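Local atomic coordinates of MaoC domain protein dehydratase (Chloroflexus aurantiacus, PDB entry 4E3E), a protein that catalyses the reversible dehydration of beta-methylmalyl-CoA to mesaconyl-CoA, a step of the glyoxylate assimilation cycle. Residues S42-T47 and L256-S261; V124-S129 and T160-L165; V176-S181 and N267-A272. One frame throughout, in Å; residues are numbered along the deposited sequence.

Contact 1 (S42-T47 and L256-S261)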
loop_
_atom_site.group_PDB
_atom_site.type_symbol
_atom_site.label_atom_id
_atom_site.label_comp_id
_atom_site.label_asym_id
_atom_site.label_seq_id
_atom_site.Cartn_x
_atom_site.Cartn_y
_atom_site.Cartn_z
ATOM N N SER A 42 -2.585 -3.604 -12.856
ATOM C CA SER A 42 -2.386 -3.373 -14.276
ATOM C C SER A 42 -1.137 -4.118 -14.776
ATOM O O SER A 42 -0.064 -4.038 -14.170
ATOM C CB SER A 42 -2.300 -1.881 -14.600
ATOM O OG SER A 42 -1.637 -1.679 -15.837
ATOM N N ARG A 43 -1.294 -4.858 -15.870
ATOM C CA ARG A 43 -0.174 -5.631 -16.422
ATOM C C ARG A 43 0.452 -5.035 -17.682
ATOM O O ARG A 43 1.307 -5.673 -18.288
ATOM C CB ARG A 43 -0.587 -7.080 -16.682
ATOM C CG ARG A 43 -0.749 -7.903 -15.415
ATOM C CD ARG A 43 -0.852 -9.372 -15.773
ATOM N NE ARG A 43 -2.208 -9.684 -16.213
ATOM C CZ ARG A 43 -2.512 -10.586 -17.141
ATOM N NH1 ARG A 43 -1.548 -11.269 -17.747
ATOM N NH2 ARG A 43 -3.783 -10.794 -17.467
ATOM N N PHE A 44 0.042 -3.824 -18.076
ATOM C CA PHE A 44 0.596 -3.199 -19.286
ATOM C C PHE A 44 2.099 -3.062 -19.184
ATOM O O PHE A 44 2.622 -2.556 -18.184
ATOM C CB PHE A 44 -0.088 -1.859 -19.592
ATOM C CG PHE A 44 -1.504 -2.034 -20.059
ATOM C CD1 PHE A 44 -1.770 -2.354 -21.392
ATOM C CD2 PHE A 44 -2.565 -1.983 -19.152
ATOM C CE1 PHE A 44 -3.075 -2.568 -21.823
ATOM C CE2 PHE A 44 -3.872 -2.192 -19.577
ATOM C CZ PHE A 44 -4.131 -2.488 -20.917
ATOM N N ALA A 45 2.794 -3.549 -20.205
ATOM C CA ALA A 45 4.252 -3.726 -20.103
ATOM C C ALA A 45 5.020 -2.421 -19.992
ATOM O O ALA A 45 6.071 -2.356 -19.325
ATOM C CB ALA A 45 4.786 -4.581 -21.251
ATOM N N LEU A 46 4.489 -1.383 -20.630
ATOM C CA LEU A 46 5.121 -0.050 -20.637
ATOM C C LEU A 46 5.368 0.484 -19.207
ATOM O O LEU A 46 6.433 1.019 -18.926
ATOM C CB LEU A 46 4.269 0.958 -21.447
ATOM C CG LEU A 46 4.887 2.353 -21.627
ATOM C CD1 LEU A 46 6.226 2.231 -22.346
ATOM C CD2 LEU A 46 3.943 3.303 -22.353
ATOM N N THR A 47 4.389 0.318 -18.308
ATOM C CA THR A 47 4.525 0.885 -16.973
ATOM C C THR A 47 5.258 -0.061 -15.998
ATOM O O THR A 47 5.792 0.397 -14.997
ATOM C CB THR A 47 3.168 1.281 -16.397
ATOM O OG1 THR A 47 2.289 0.173 -16.544
ATOM C CG2 THR A 47 2.572 2.510 -17.156
ATOM N N LEU A 256 -9.788 0.346 -12.723
ATOM C CA LEU A 256 -10.056 -1.070 -12.762
ATOM C C LEU A 256 -10.388 -1.556 -14.189
ATOM O O LEU A 256 -9.851 -2.576 -14.644
ATOM C CB LEU A 256 -11.223 -1.425 -11.801
ATOM C CG LEU A 256 -10.909 -1.387 -10.282
ATOM C CD1 LEU A 256 -12.186 -1.465 -9.457
ATOM C CD2 LEU A 256 -9.962 -2.513 -9.860
ATOM N N ALA A 257 -11.280 -0.833 -14.878
ATOM C CA ALA A 257 -11.677 -1.185 -16.242
ATOM C C ALA A 257 -10.465 -1.242 -17.155
ATOM O O ALA A 257 -10.316 -2.183 -17.955
ATOM C CB ALA A 257 -12.719 -0.206 -16.781
ATOM N N ARG A 258 -9.586 -0.248 -17.037
ATOM C CA ARG A 258 -8.382 -0.229 -17.844
ATOM C C ARG A 258 -7.523 -1.463 -17.541
ATOM O O ARG A 258 -7.034 -2.136 -18.469
ATOM C CB ARG A 258 -7.614 1.080 -17.620
ATOM C CG ARG A 258 -6.180 1.128 -18.164
ATOM C CD ARG A 258 -6.023 1.059 -19.687
ATOM N NE ARG A 258 -4.615 1.352 -20.021
ATOM C CZ ARG A 258 -4.013 1.069 -21.171
ATOM N NH1 ARG A 258 -4.679 0.483 -22.179
ATOM N NH2 ARG A 258 -2.730 1.390 -21.321
ATOM N N SER A 259 -7.349 -1.770 -16.249
ATOM C CA SER A 259 -6.582 -2.941 -15.860
ATOM C C SER A 259 -7.188 -4.220 -16.455
ATOM O O SER A 259 -6.485 -4.994 -17.093
ATOM C CB SER A 259 -6.489 -3.045 -14.344
ATOM O OG SER A 259 -5.687 -4.159 -14.021
ATOM N N LEU A 260 -8.494 -4.420 -16.272
ATOM C CA LEU A 260 -9.190 -5.570 -16.841
ATOM C C LEU A 260 -9.079 -5.654 -18.365
ATOM O O LEU A 260 -9.003 -6.753 -18.936
ATOM C CB LEU A 260 -10.674 -5.495 -16.482
ATOM C CG LEU A 260 -11.073 -5.624 -15.017
ATOM C CD1 LEU A 260 -12.551 -5.302 -14.858
ATOM C CD2 LEU A 260 -10.741 -7.008 -14.468
ATOM N N SER A 261 -9.084 -4.494 -19.026
ATOM C CA SER A 261 -8.960 -4.432 -20.484
ATOM C C SER A 261 -7.660 -5.068 -21.017
ATOM O O SER A 261 -7.598 -5.415 -22.207
ATOM C CB SER A 261 -9.098 -2.992 -21.002
ATOM O OG SER A 261 -7.844 -2.314 -20.966
HETATM O O HOH W 1 -4.093 -5.800 -16.075
#

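Contact 2 (V124-S129 and T160-L165)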
loop_
_atom_site.group_PDB
_atom_site.type_symbol
_atom_site.label_atom_id
_atom_site.label_comp_id
_atom_site.label_asym_id
_atom_site.label_seq_id
_atom_site.Cartn_x
_atom_site.Cartn_y
_atom_site.Cartn_z
ATOM N N VAL A 124 -24.550 23.683 -12.626
ATOM C CA VAL A 124 -23.485 23.003 -13.344
ATOM C C VAL A 124 -22.332 23.971 -13.582
ATOM O O VAL A 124 -22.532 25.070 -14.105
ATOM C CB VAL A 124 -23.994 22.487 -14.708
ATOM C CG1 VAL A 124 -22.869 21.834 -15.511
ATOM C CG2 VAL A 124 -25.175 21.543 -14.512
ATOM N N VAL A 125 -21.125 23.555 -13.212
ATOM C CA VAL A 125 -19.925 24.361 -13.472
ATOM C C VAL A 125 -18.988 23.572 -14.379
ATOM O O VAL A 125 -18.751 22.380 -14.158
ATOM C CB VAL A 125 -19.259 24.843 -12.153
ATOM C CG1 VAL A 125 -19.173 23.724 -11.139
ATOM C CG2 VAL A 125 -17.876 25.480 -12.370
ATOM N N TYR A 126 -18.510 24.234 -15.430
ATOM C CA TYR A 126 -17.577 23.647 -16.386
ATOM C C TYR A 126 -16.235 24.226 -16.051
ATOM O O TYR A 126 -16.110 25.453 -15.922
ATOM C CB TYR A 126 -17.934 24.038 -17.828
ATOM C CG TYR A 126 -19.266 23.499 -18.285
ATOM C CD1 TYR A 126 -20.457 24.083 -17.858
ATOM C CD2 TYR A 126 -19.339 22.406 -19.143
ATOM C CE1 TYR A 126 -21.686 23.590 -18.270
ATOM C CE2 TYR A 126 -20.570 21.906 -19.567
ATOM C CZ TYR A 126 -21.734 22.501 -19.122
ATOM O OH TYR A 126 -22.954 22.017 -19.522
ATOM N N VAL A 127 -15.238 23.348 -15.908
ATOM C CA VAL A 127 -13.856 23.773 -15.651
ATOM C C VAL A 127 -12.873 23.211 -16.675
ATOM O O VAL A 127 -13.043 22.094 -17.166
ATOM C CB VAL A 127 -13.379 23.407 -14.219
ATOM C CG1 VAL A 127 -14.213 24.136 -13.166
ATOM C CG2 VAL A 127 -13.384 21.895 -13.992
ATOM N N HIS A 128 -11.855 24.002 -17.006
ATOM C CA HIS A 128 -10.723 23.521 -17.765
ATOM C C HIS A 128 -9.607 23.356 -16.770
ATOM O O HIS A 128 -9.110 24.348 -16.234
ATOM C CB HIS A 128 -10.359 24.532 -18.855
ATOM C CG HIS A 128 -9.194 24.113 -19.737
ATOM N ND1 HIS A 128 -8.275 24.991 -20.182
ATOM C CD2 HIS A 128 -8.831 22.876 -20.253
ATOM C CE1 HIS A 128 -7.369 24.353 -20.947
ATOM N NE2 HIS A 128 -7.712 23.059 -20.996
ATOM N N SER A 129 -9.229 22.108 -16.485
ATOM C CA SER A 129 -8.121 21.816 -15.547
ATOM C C SER A 129 -6.837 21.451 -16.292
ATOM O O SER A 129 -6.861 20.681 -17.262
ATOM C CB SER A 129 -8.497 20.689 -14.588
ATOM O OG SER A 129 -9.578 21.069 -13.769
ATOM N N THR A 160 -26.185 32.171 -17.768
ATOM C CA THR A 160 -25.828 30.870 -18.322
ATOM C C THR A 160 -24.781 31.013 -19.421
ATOM O O THR A 160 -24.998 31.728 -20.396
ATOM C CB THR A 160 -27.065 30.143 -18.874
ATOM O OG1 THR A 160 -27.959 29.850 -17.797
ATOM C CG2 THR A 160 -26.669 28.839 -19.576
ATOM N N VAL A 161 -23.638 30.352 -19.240
ATOM C CA VAL A 161 -22.636 30.222 -20.293
ATOM C C VAL A 161 -22.204 28.765 -20.347
ATOM O O VAL A 161 -21.658 28.235 -19.381
ATOM C CB VAL A 161 -21.400 31.124 -20.061
ATOM C CG1 VAL A 161 -20.321 30.841 -21.109
ATOM C CG2 VAL A 161 -21.795 32.594 -20.080
ATOM N N VAL A 162 -22.477 28.118 -21.473
ATOM C CA VAL A 162 -22.128 26.713 -21.669
ATOM C C VAL A 162 -21.126 26.622 -22.817
ATOM O O VAL A 162 -21.428 27.057 -23.928
ATOM C CB VAL A 162 -23.379 25.856 -21.973
ATOM C CG1 VAL A 162 -23.000 24.394 -22.194
ATOM C CG2 VAL A 162 -24.399 25.992 -20.850
ATOM N N PRO A 163 -19.924 26.075 -22.555
ATOM C CA PRO A 163 -18.928 26.069 -23.620
ATOM C C PRO A 163 -19.234 24.996 -24.667
ATOM O O PRO A 163 -19.963 24.039 -24.374
ATOM C CB PRO A 163 -17.634 25.740 -22.878
ATOM C CG PRO A 163 -18.075 24.897 -21.721
ATOM C CD PRO A 163 -19.448 25.385 -21.341
ATOM N N ASP A 164 -18.711 25.172 -25.879
ATOM C CA ASP A 164 -18.734 24.104 -26.874
ATOM C C ASP A 164 -17.743 23.053 -26.401
ATOM O O ASP A 164 -16.647 23.396 -25.958
ATOM C CB ASP A 164 -18.337 24.614 -28.259
ATOM C CG ASP A 164 -19.270 25.696 -28.779
ATOM O OD1 ASP A 164 -20.497 25.632 -28.519
ATOM O OD2 ASP A 164 -18.767 26.618 -29.459
ATOM N N LEU A 165 -18.137 21.786 -26.465
ATOM C CA LEU A 165 -17.312 20.687 -25.965
ATOM C C LEU A 165 -16.848 19.837 -27.139
ATOM O O LEU A 165 -17.659 19.457 -27.974
ATOM C CB LEU A 165 -18.113 19.834 -24.969
ATOM C CG LEU A 165 -18.599 20.528 -23.692
ATOM C CD1 LEU A 165 -19.678 19.705 -23.009
ATOM C CD2 LEU A 165 -17.442 20.807 -22.737
#

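Contact 3 (V176-S181 and N267-A272)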
loop_
_atom_site.group_PDB
_atom_site.type_symbol
_atom_site.label_atom_id
_atom_site.label_comp_id
_atom_site.label_asym_id
_atom_site.label_seq_id
_atom_site.Cartn_x
_atom_site.Cartn_y
_atom_site.Cartn_z
ATOM N N VAL A 176 2.716 11.304 -29.069
ATOM C CA VAL A 176 3.172 9.928 -29.308
ATOM C C VAL A 176 4.643 9.881 -28.890
ATOM O O VAL A 176 5.536 10.016 -29.730
ATOM C CB VAL A 176 2.999 9.502 -30.792
ATOM C CG1 VAL A 176 3.392 8.043 -30.995
ATOM C CG2 VAL A 176 1.569 9.729 -31.260
ATOM N N PRO A 177 4.894 9.698 -27.581
ATOM C CA PRO A 177 6.195 9.990 -26.962
ATOM C C PRO A 177 7.218 8.876 -27.065
ATOM O O PRO A 177 8.337 9.034 -26.594
ATOM C CB PRO A 177 5.834 10.182 -25.494
ATOM C CG PRO A 177 4.614 9.311 -25.284
ATOM C CD PRO A 177 3.912 9.190 -26.600
ATOM N N TYR A 178 6.832 7.750 -27.647
ATOM C CA TYR A 178 7.768 6.647 -27.825
ATOM C C TYR A 178 7.715 6.122 -29.252
ATOM O O TYR A 178 6.871 6.546 -30.045
ATOM C CB TYR A 178 7.507 5.544 -26.796
ATOM C CG TYR A 178 6.059 5.152 -26.646
ATOM C CD1 TYR A 178 5.477 4.241 -27.515
ATOM C CD2 TYR A 178 5.269 5.685 -25.621
ATOM C CE1 TYR A 178 4.142 3.869 -27.375
ATOM C CE2 TYR A 178 3.938 5.322 -25.473
ATOM C CZ TYR A 178 3.378 4.413 -26.354
ATOM O OH TYR A 178 2.052 4.031 -26.214
ATOM N N THR A 179 8.634 5.220 -29.579
ATOM C CA THR A 179 8.772 4.707 -30.933
ATOM C C THR A 179 8.892 3.200 -30.888
ATOM O O THR A 179 9.558 2.655 -30.012
ATOM C CB THR A 179 10.045 5.256 -31.596
ATOM O OG1 THR A 179 10.020 6.684 -31.535
ATOM C CG2 THR A 179 10.116 4.823 -33.055
ATOM N N VAL A 180 8.269 2.532 -31.852
ATOM C CA VAL A 180 8.272 1.079 -31.906
ATOM C C VAL A 180 8.961 0.611 -33.177
ATOM O O VAL A 180 8.716 1.157 -34.249
ATOM C CB VAL A 180 6.834 0.523 -31.908
ATOM C CG1 VAL A 180 6.847 -0.993 -32.005
ATOM C CG2 VAL A 180 6.101 0.950 -30.659
ATOM N N SER A 181 9.827 -0.389 -33.068
ATOM C CA SER A 181 10.209 -1.141 -34.263
ATOM C C SER A 181 10.008 -2.615 -34.004
ATOM O O SER A 181 10.225 -3.089 -32.884
ATOM C CB SER A 181 11.641 -0.838 -34.712
ATOM O OG SER A 181 12.575 -1.175 -33.708
ATOM N N ASN A 267 -1.773 -4.792 -26.165
ATOM C CA ASN A 267 -0.844 -3.902 -26.887
ATOM C C ASN A 267 -1.282 -2.438 -26.926
ATOM O O ASN A 267 -0.585 -1.596 -27.515
ATOM C CB ASN A 267 -0.517 -4.448 -28.291
ATOM C CG ASN A 267 0.436 -5.630 -28.233
ATOM O OD1 ASN A 267 0.191 -6.679 -28.836
ATOM N ND2 ASN A 267 1.523 -5.471 -27.490
ATOM N N ALA A 268 -2.425 -2.130 -26.288
ATOM C CA ALA A 268 -2.850 -0.739 -26.107
ATOM C C ALA A 268 -1.972 -0.133 -25.017
ATOM O O ALA A 268 -2.394 0.018 -23.863
ATOM C CB ALA A 268 -4.325 -0.651 -25.739
ATOM N N LEU A 269 -0.752 0.222 -25.399
ATOM C CA LEU A 269 0.309 0.465 -24.423
ATOM C C LEU A 269 0.060 1.618 -23.466
ATOM O O LEU A 269 0.498 1.570 -22.304
ATOM C CB LEU A 269 1.646 0.648 -25.125
ATOM C CG LEU A 269 2.224 -0.666 -25.656
ATOM C CD1 LEU A 269 3.626 -0.380 -26.141
ATOM C CD2 LEU A 269 2.192 -1.809 -24.616
ATOM N N SER A 270 -0.640 2.647 -23.946
ATOM C CA SER A 270 -0.919 3.817 -23.116
ATOM C C SER A 270 -2.144 4.532 -23.627
ATOM O O SER A 270 -2.512 4.396 -24.805
ATOM C CB SER A 270 0.268 4.780 -23.104
ATOM O OG SER A 270 0.444 5.373 -24.384
ATOM N N ILE A 271 -2.769 5.287 -22.731
ATOM C CA ILE A 271 -3.908 6.117 -23.060
ATOM C C ILE A 271 -3.403 7.497 -23.427
ATOM O O ILE A 271 -2.663 8.125 -22.650
ATOM C CB ILE A 271 -4.900 6.222 -21.882
ATOM C CG1 ILE A 271 -5.519 4.845 -21.598
ATOM C CG2 ILE A 271 -5.938 7.300 -22.190
ATOM C CD1 ILE A 271 -6.340 4.771 -20.310
ATOM N N ALA A 272 -3.779 7.957 -24.620
ATOM C CA ALA A 272 -3.302 9.241 -25.114
ATOM C C ALA A 272 -4.348 10.348 -24.988
ATOM O O ALA A 272 -4.005 11.538 -25.023
ATOM C CB ALA A 272 -2.822 9.107 -26.547
#

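Contact 1 (S42-T47 and L256-S261)
Arg258 lays its guanidinium flat over the ring of Phe44, and this cation-pi stack carries the contact between the turn at 42-47 and helix 250-265. Starting at CB of Arg258, its CG lies anti to the backbone N (chi1 167°), and a bend at chi2 (66°) turns the chain toward the ring. CD is the first atom to arrive, 3.9 Å from Phe44 CE2, and NE follows at 3.6 Å from the same carbon. Arg258 CZ sits over the middle of the Phe44 ring, 3.6 Å from its centroid, with the two planes only 14° apart. At the tip the group spreads across the ring: NH1 comes to 3.3 Å from Phe44 CZ, while NH2 rests nearer the CG end. NH1 also donates a hydrogen bond to Ala268 O, and NH2 has a partner elsewhere, which should fix the rotation of the flat group. Ser261 OG approaches the ring edge, 3.7 Å from Phe44 CZ, and hydrogen-bonds back to Arg258 O at 2.6 Å. A water joins the backbones, accepting from Arg43 N and donating to Ser259 O at 2.7 Å. Phe44 is the N-cap of helix 45-48 and meets Phe262 edge-to-face; Ser42 O accepts a hydrogen bond from Gln226 NE2 of the second subunit, another copy of the protein. Helix 250-265 packs against strand 204-212 through Leu260 and Ser261, and against strand 270-278 where Arg258 touches Ile271.

Contact 2 (V124-S129 and T160-L165)
The Tyr126 ring takes Pro163 CD over one face and Leu165 CD1 at its edge, while Val162 CG1 comes in obliquely by the hydroxyl; Trp145 of the adjoining strand also stacks with it. This tyrosine belongs to the antiparallel sheet of a hot dog fold, on strand 122-132, and the irregular chain at 160-165 passes across the sheet surface above it. The proline contact is a CH-pi interaction: CD stands 3.7 Å from the ring centroid and 16° off the normal, displaced toward the CG side, where the CD to Tyr126 CG distance is 3.6 Å. Tyr126 has CG anti to its carbonyl carbon (chi1 -64°), and from there the ring extends beneath the proline toward Val162. No hydrogen bond links the two segments, so they are joined by apolar contact alone. Pro163 also touches Ile112 and Leu165 touches Trp145, which carries the crossing chain over strands 104-116 and 138-149 on either side of Tyr126's own strand. Val125 and Val127 point away from this chain; Val127, like Ser129, packs on helix 65-80. The sheet is thus sandwiched here, with the hot dog helix on one surface and the crossing chain on the other. At the far end of the ring, Val162 CG1 lies 3.6 Å from Tyr126 OH and 3.8 Å from Tyr126 CZ.

Contact 3 (V176-S181 and N267-A272)
Tyr178 and Leu269 are the nearest backbone pair, yet their CA atoms stand 10.3 Å apart, so the irregular chain at 176-181, extended from Tyr178 onward, and the chain at 267-272, which runs into strand 270-278, meet mainly through side chains. Ala268 centres an inverse gamma turn that leads into this strand of the hot dog sheet. Tyr178 spans the gap: with CG between its backbone N and carbonyl carbon (chi1 47°), the ring reaches toward the strand. Its OH is hydrogen-bonded to Ser270 OG at 2.8 Å, and either hydroxyl could be the donor. The serine oxygen lies in the ring plane, at the edge. Around this polar pair the ring packs on Leu46, Ile307 and Leu347, and Arg304 NH2 holds Tyr178 O. Ser270 is close to Ser65, a residue that by similarity binds substrate, which puts the contact beside the probable substrate site. A phenylalanine in place of Tyr178 would probably keep the ring's packing but leave Ser270 OG without this hydroxyl mate, and the two segments without their direct hydrogen bond. Beside the bond, Leu269 CB lies 3.6 Å from Tyr178 OH.

In the fold
Contacts 1 and 3 are neighbours, their centres about 14 Å apart, and they touch where Arg258 of helix 250-265 reaches Ala268, just before strand 270-278 follows in the chain. Their segments alternate in sequence: 42-47, 176-181, 256-261, 267-272. Contact 2 lies about 31 Å from each, centre to centre, and falls between the two halves of contact 1 along the chain. It sits on the part of the ten-stranded antiparallel sheet formed by the N-terminal half, while contact 3 reaches strand 270-278 of the C-terminal half. The arrangement is consistent with two hot dog units sharing one continuous sheet, with contact 1 tying an N-terminal segment to the C-terminal unit's helix.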